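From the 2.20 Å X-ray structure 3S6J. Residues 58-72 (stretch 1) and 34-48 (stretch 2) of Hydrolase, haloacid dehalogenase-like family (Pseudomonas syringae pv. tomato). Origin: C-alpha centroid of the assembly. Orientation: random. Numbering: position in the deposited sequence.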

# COMPACT_ATOMS: atom_id res chain seq x y z
N SER E 58 -16.21 -9.49 1.36
CA SER E 58 -15.85 -8.70 0.20
C SER E 58 -14.82 -9.40 -0.69
O SER E 58 -15.04 -9.58 -1.89
CB SER E 58 -15.35 -7.32 0.62
OG SER E 58 -15.27 -6.49 -0.51
N LEU E 59 -13.69 -9.80 -0.09
CA LEU E 59 -12.63 -10.54 -0.79
C LEU E 59 -13.21 -11.82 -1.37
O LEU E 59 -12.89 -12.23 -2.48
CB LEU E 59 -11.49 -10.88 0.18
CG LEU E 59 -10.80 -9.67 0.80
CD1 LEU E 59 -9.89 -10.06 1.99
CD2 LEU E 59 -10.01 -8.92 -0.28
N SER E 60 -14.08 -12.43 -0.57
CA SER E 60 -14.81 -13.64 -0.90
C SER E 60 -15.49 -13.52 -2.25
O SER E 60 -15.14 -14.18 -3.23
CB SER E 60 -15.87 -13.84 0.18
OG SER E 60 -16.29 -15.18 0.28
N ARG E 61 -16.50 -12.66 -2.28
CA ARG E 61 -17.22 -12.34 -3.50
C ARG E 61 -16.32 -11.94 -4.67
O ARG E 61 -16.57 -12.32 -5.81
CB ARG E 61 -18.25 -11.26 -3.20
CG ARG E 61 -18.73 -10.49 -4.40
CD ARG E 61 -20.24 -10.41 -4.40
NE ARG E 61 -20.83 -11.51 -5.16
CZ ARG E 61 -22.11 -11.86 -5.11
NH1 ARG E 61 -22.95 -11.19 -4.32
NH2 ARG E 61 -22.55 -12.87 -5.84
N GLU E 62 -15.26 -11.17 -4.41
CA GLU E 62 -14.41 -10.73 -5.52
C GLU E 62 -13.54 -11.86 -6.08
O GLU E 62 -13.02 -11.75 -7.20
CB GLU E 62 -13.64 -9.44 -5.20
CG GLU E 62 -12.20 -9.57 -4.74
CD GLU E 62 -11.56 -8.18 -4.57
OE1 GLU E 62 -10.30 -8.05 -4.57
OE2 GLU E 62 -12.33 -7.20 -4.45
N THR E 63 -13.42 -12.95 -5.33
CA THR E 63 -12.69 -14.13 -5.81
C THR E 63 -13.63 -15.24 -6.29
O THR E 63 -13.16 -16.22 -6.86
CB THR E 63 -11.75 -14.73 -4.74
OG1 THR E 63 -12.52 -15.48 -3.79
CG2 THR E 63 -10.96 -13.64 -4.03
N GLY E 64 -14.93 -15.07 -6.05
CA GLY E 64 -15.96 -15.90 -6.67
C GLY E 64 -16.38 -17.14 -5.89
O GLY E 64 -16.83 -18.14 -6.46
N MSE E 65 -16.28 -17.07 -4.57
CA MSE E 65 -16.41 -18.31 -3.83
C MSE E 65 -17.26 -18.31 -2.54
O MSE E 65 -18.30 -18.97 -2.51
CB MSE E 65 -15.02 -18.89 -3.62
CG MSE E 65 -14.77 -19.31 -2.23
SE MSE E 65 -13.93 -17.85 -1.30
CE MSE E 65 -12.16 -18.02 -2.14
N SER E 66 -16.83 -17.59 -1.51
CA SER E 66 -17.55 -17.49 -0.24
C SER E 66 -16.89 -18.24 0.91
O SER E 66 -16.33 -19.32 0.73
CB SER E 66 -19.03 -17.88 -0.35
OG SER E 66 -19.21 -19.24 -0.02
N ILE E 67 -16.98 -17.67 2.10
CA ILE E 67 -16.33 -18.23 3.27
C ILE E 67 -17.35 -18.45 4.37
O ILE E 67 -18.09 -17.54 4.74
CB ILE E 67 -15.20 -17.29 3.77
CG1 ILE E 67 -14.15 -17.07 2.67
CG2 ILE E 67 -14.56 -17.83 5.03
CD1 ILE E 67 -13.10 -16.01 3.00
N THR E 68 -17.39 -19.67 4.89
CA THR E 68 -18.25 -20.01 6.01
C THR E 68 -17.95 -19.19 7.26
O THR E 68 -16.85 -18.62 7.42
CB THR E 68 -18.12 -21.49 6.39
OG1 THR E 68 -16.75 -21.77 6.75
CG2 THR E 68 -18.54 -22.39 5.21
N ASP E 69 -18.93 -19.16 8.16
CA ASP E 69 -18.81 -18.54 9.48
C ASP E 69 -17.62 -19.10 10.24
O ASP E 69 -16.81 -18.34 10.78
CB ASP E 69 -20.07 -18.83 10.29
CG ASP E 69 -21.18 -17.85 10.02
OD1 ASP E 69 -20.97 -16.91 9.21
OD2 ASP E 69 -22.26 -18.01 10.63
N GLU E 70 -17.54 -20.42 10.28
CA GLU E 70 -16.49 -21.15 11.01
C GLU E 70 -15.06 -20.80 10.56
O GLU E 70 -14.19 -20.59 11.39
CB GLU E 70 -16.75 -22.67 10.92
CG GLU E 70 -15.78 -23.52 11.73
CD GLU E 70 -16.19 -25.00 11.77
OE1 GLU E 70 -16.62 -25.54 10.72
OE2 GLU E 70 -16.06 -25.63 12.86
N GLN E 71 -14.82 -20.74 9.25
CA GLN E 71 -13.49 -20.37 8.76
C GLN E 71 -13.22 -18.87 8.96
O GLN E 71 -12.09 -18.46 9.19
CB GLN E 71 -13.31 -20.74 7.28
CG GLN E 71 -11.87 -20.62 6.76
CD GLN E 71 -11.76 -20.97 5.28
OE1 GLN E 71 -12.64 -20.62 4.49
NE2 GLN E 71 -10.69 -21.67 4.89
N ALA E 72 -14.27 -18.07 8.85
CA ALA E 72 -14.18 -16.64 9.10
C ALA E 72 -13.67 -16.41 10.51
O ALA E 72 -12.78 -15.60 10.75
CB ALA E 72 -15.55 -15.99 8.92
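Stretch 2 34-48: AENIPLAMWRIHRKI

Stretch 2 enters as a loop, with Glu35 to Leu39 extended or turning, apart from Asn36 at positive phi. Ala40 takes the N-cap position, and a helix starts at Met41 and runs on through His45. On the stretch 1 side, a helix covering Ser58 to Glu62 leads to Gly64. There positive phi and two bonds back into the last turn make a Schellman motif. A loop follows, then a second helix from Asp69, with Thr68 as its N-cap.

The first helix of stretch 1 and the helix of stretch 2 run in largely opposed directions. The angle between them is 136° and their axes approach to 11.1 Å. The order of contacts is reversed accordingly. Ser58 faces Lys47, with CA atoms 8.1 Å apart. Leu59 faces Arg43, with CA atoms 7.7 Å apart. At the far end the CA atoms of Gln71 and Glu35 are 8.1 Å apart. The contact buries 608 Å² in all, both sides summed.

Apolar contacts run along the middle. Leu59 points its CA-to-CB bond sideways, but the end of its side chain comes nearer. Leu59 CD2 lies 3.3 Å from Leu39 CD2 and 3.6 Å from Lys47 CG, so it also packs on the aliphatic part of the lysine. Thr63 CG2 is 3.6 Å from Leu39 CD1. Ile37 serves the loop: its CD1 is 3.5 Å from Ile67 CD1, and its CG2 is 4.3 Å from CE of selenomethionine Met65.

Charged contacts centre on Glu62, whose carboxylate meets three basic side chains of stretch 2. Arg43 NE donates to Glu62 OE1 at 2.7 Å, near the guanidinium plane, in a salt bridge. Arg46 NH2 forms a salt bridge with Glu62 OE2 at 3.0 Å. Lys47 NZ makes a third, weak as a hydrogen bond, to Glu62 OE2 at 3.3 Å. Lys47 NZ also donates a weak hydrogen bond to Ser58 OG at 3.1 Å. One acidic group thus ties together Arg43, Arg46 and Lys47.

A polar contact closes the other end. Gln71 NE2 donates to Glu35 OE1 at 3.0 Å, with a nearly straight angle of 166°.

Two waters bridge the stretches. Water 1 donates to Glu35 O at 2.8 Å and accepts from Gln71 NE2 at 2.9 Å. Water 2 donates to Arg43 O at 2.9 Å and to Glu62 OE1 at 2.8 Å, and accepts from Arg46 NE at 2.8 Å.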

# COMPACT_ATOMS: atom_id res chain seq x y z
N ALA E 34 -2.60 -19.26 5.48
CA ALA E 34 -2.77 -20.43 6.36
C ALA E 34 -4.02 -21.22 6.02
O ALA E 34 -4.15 -22.40 6.35
CB ALA E 34 -2.85 -20.00 7.81
N GLU E 35 -4.97 -20.53 5.39
CA GLU E 35 -6.28 -21.07 5.14
C GLU E 35 -6.51 -21.26 3.65
O GLU E 35 -7.65 -21.34 3.19
CB GLU E 35 -7.34 -20.16 5.75
CG GLU E 35 -7.38 -20.19 7.27
CD GLU E 35 -7.93 -21.51 7.81
OE1 GLU E 35 -8.82 -22.10 7.15
OE2 GLU E 35 -7.47 -21.95 8.88
N ASN E 36 -5.41 -21.36 2.89
CA ASN E 36 -5.48 -21.60 1.44
C ASN E 36 -6.42 -20.64 0.73
O ASN E 36 -7.22 -21.06 -0.12
CB ASN E 36 -5.92 -23.03 1.12
CG ASN E 36 -5.24 -24.06 1.97
OD1 ASN E 36 -5.89 -24.80 2.73
ND2 ASN E 36 -3.93 -24.14 1.86
N ILE E 37 -6.37 -19.37 1.12
CA ILE E 37 -7.07 -18.31 0.40
C ILE E 37 -6.00 -17.30 -0.02
O ILE E 37 -5.79 -16.29 0.64
CB ILE E 37 -8.15 -17.63 1.27
CG1 ILE E 37 -9.07 -18.68 1.89
CG2 ILE E 37 -8.98 -16.62 0.42
CD1 ILE E 37 -10.31 -18.11 2.55
N PRO E 38 -5.31 -17.61 -1.12
CA PRO E 38 -4.15 -16.84 -1.56
C PRO E 38 -4.64 -15.60 -2.28
O PRO E 38 -5.32 -15.70 -3.31
CB PRO E 38 -3.46 -17.81 -2.53
CG PRO E 38 -4.57 -18.60 -3.11
CD PRO E 38 -5.64 -18.70 -2.05
N LEU E 39 -4.31 -14.44 -1.72
CA LEU E 39 -4.80 -13.17 -2.23
C LEU E 39 -3.61 -12.25 -2.26
O LEU E 39 -2.86 -12.20 -1.29
CB LEU E 39 -5.82 -12.58 -1.26
CG LEU E 39 -7.11 -12.15 -1.94
CD1 LEU E 39 -8.15 -13.26 -1.81
CD2 LEU E 39 -7.60 -10.85 -1.33
N ALA E 40 -3.40 -11.57 -3.38
CA ALA E 40 -2.28 -10.63 -3.48
C ALA E 40 -2.43 -9.57 -2.39
O ALA E 40 -3.53 -9.19 -2.01
CB ALA E 40 -2.21 -9.99 -4.87
N MSE E 41 -1.32 -9.10 -1.86
CA MSE E 41 -1.43 -8.14 -0.78
C MSE E 41 -2.07 -6.78 -1.09
O MSE E 41 -2.63 -6.16 -0.20
CB MSE E 41 -0.11 -7.99 -0.04
CG MSE E 41 -0.09 -8.96 1.16
SE MSE E 41 1.63 -9.18 1.71
CE MSE E 41 1.59 -8.07 3.33
N TRP E 42 -2.02 -6.33 -2.34
CA TRP E 42 -2.71 -5.07 -2.68
C TRP E 42 -4.25 -5.18 -2.48
O TRP E 42 -4.89 -4.21 -2.03
CB TRP E 42 -2.37 -4.61 -4.10
CG TRP E 42 -3.06 -5.41 -5.17
CD1 TRP E 42 -2.68 -6.62 -5.66
CD2 TRP E 42 -4.25 -5.03 -5.89
NE1 TRP E 42 -3.57 -7.04 -6.64
CE2 TRP E 42 -4.54 -6.08 -6.79
CE3 TRP E 42 -5.09 -3.92 -5.84
CZ2 TRP E 42 -5.65 -6.05 -7.63
CZ3 TRP E 42 -6.19 -3.89 -6.69
CH2 TRP E 42 -6.45 -4.95 -7.57
N ARG E 43 -4.82 -6.35 -2.78
CA ARG E 43 -6.25 -6.61 -2.59
C ARG E 43 -6.62 -6.59 -1.10
O ARG E 43 -7.69 -6.13 -0.73
CB ARG E 43 -6.70 -7.95 -3.23
CG ARG E 43 -6.13 -8.22 -4.64
CD ARG E 43 -6.90 -9.27 -5.44
NE ARG E 43 -8.09 -8.64 -6.01
CZ ARG E 43 -8.34 -8.48 -7.30
NH1 ARG E 43 -7.51 -8.94 -8.22
NH2 ARG E 43 -9.45 -7.87 -7.67
N ILE E 44 -5.73 -7.11 -0.25
CA ILE E 44 -5.96 -7.05 1.20
C ILE E 44 -5.86 -5.60 1.71
O ILE E 44 -6.66 -5.17 2.55
CB ILE E 44 -4.98 -7.96 1.98
CG1 ILE E 44 -5.20 -9.44 1.59
CG2 ILE E 44 -5.18 -7.77 3.49
CD1 ILE E 44 -4.07 -10.40 1.96
N HIS E 45 -4.90 -4.86 1.17
CA HIS E 45 -4.65 -3.47 1.58
C HIS E 45 -5.86 -2.61 1.23
O HIS E 45 -6.22 -1.69 1.96
CB HIS E 45 -3.38 -2.92 0.89
CG HIS E 45 -2.90 -1.60 1.42
ND1 HIS E 45 -1.71 -1.03 1.02
CD2 HIS E 45 -3.44 -0.75 2.34
CE1 HIS E 45 -1.53 0.11 1.67
NE2 HIS E 45 -2.57 0.30 2.47
N ARG E 46 -6.51 -2.92 0.11
CA ARG E 46 -7.70 -2.19 -0.34
C ARG E 46 -8.84 -2.22 0.68
O ARG E 46 -9.65 -1.30 0.73
CB ARG E 46 -8.22 -2.77 -1.66
CG ARG E 46 -7.57 -2.23 -2.92
CD ARG E 46 -8.59 -2.26 -4.09
NE ARG E 46 -9.26 -3.56 -4.26
CZ ARG E 46 -9.84 -3.96 -5.40
NH1 ARG E 46 -9.83 -3.18 -6.48
NH2 ARG E 46 -10.42 -5.15 -5.48
N LYS E 47 -8.93 -3.30 1.45
CA LYS E 47 -10.06 -3.51 2.36
C LYS E 47 -9.77 -3.09 3.81
O LYS E 47 -10.66 -3.08 4.66
CB LYS E 47 -10.51 -4.97 2.35
CG LYS E 47 -10.71 -5.60 0.97
CD LYS E 47 -11.79 -4.91 0.14
CE LYS E 47 -12.23 -5.79 -1.04
NZ LYS E 47 -13.00 -5.03 -2.07
N ILE E 48 -8.52 -2.79 4.12
CA ILE E 48 -8.16 -2.41 5.48
C ILE E 48 -8.97 -1.17 5.90
O ILE E 48 -8.95 -0.13 5.23
CB ILE E 48 -6.63 -2.18 5.63
CG1 ILE E 48 -5.88 -3.46 5.26
CG2 ILE E 48 -6.28 -1.75 7.05
CD1 ILE E 48 -6.18 -4.68 6.15
O HOH W 1 -10.08 -22.27 2.08
O HOH W 2 -9.63 -5.89 -2.84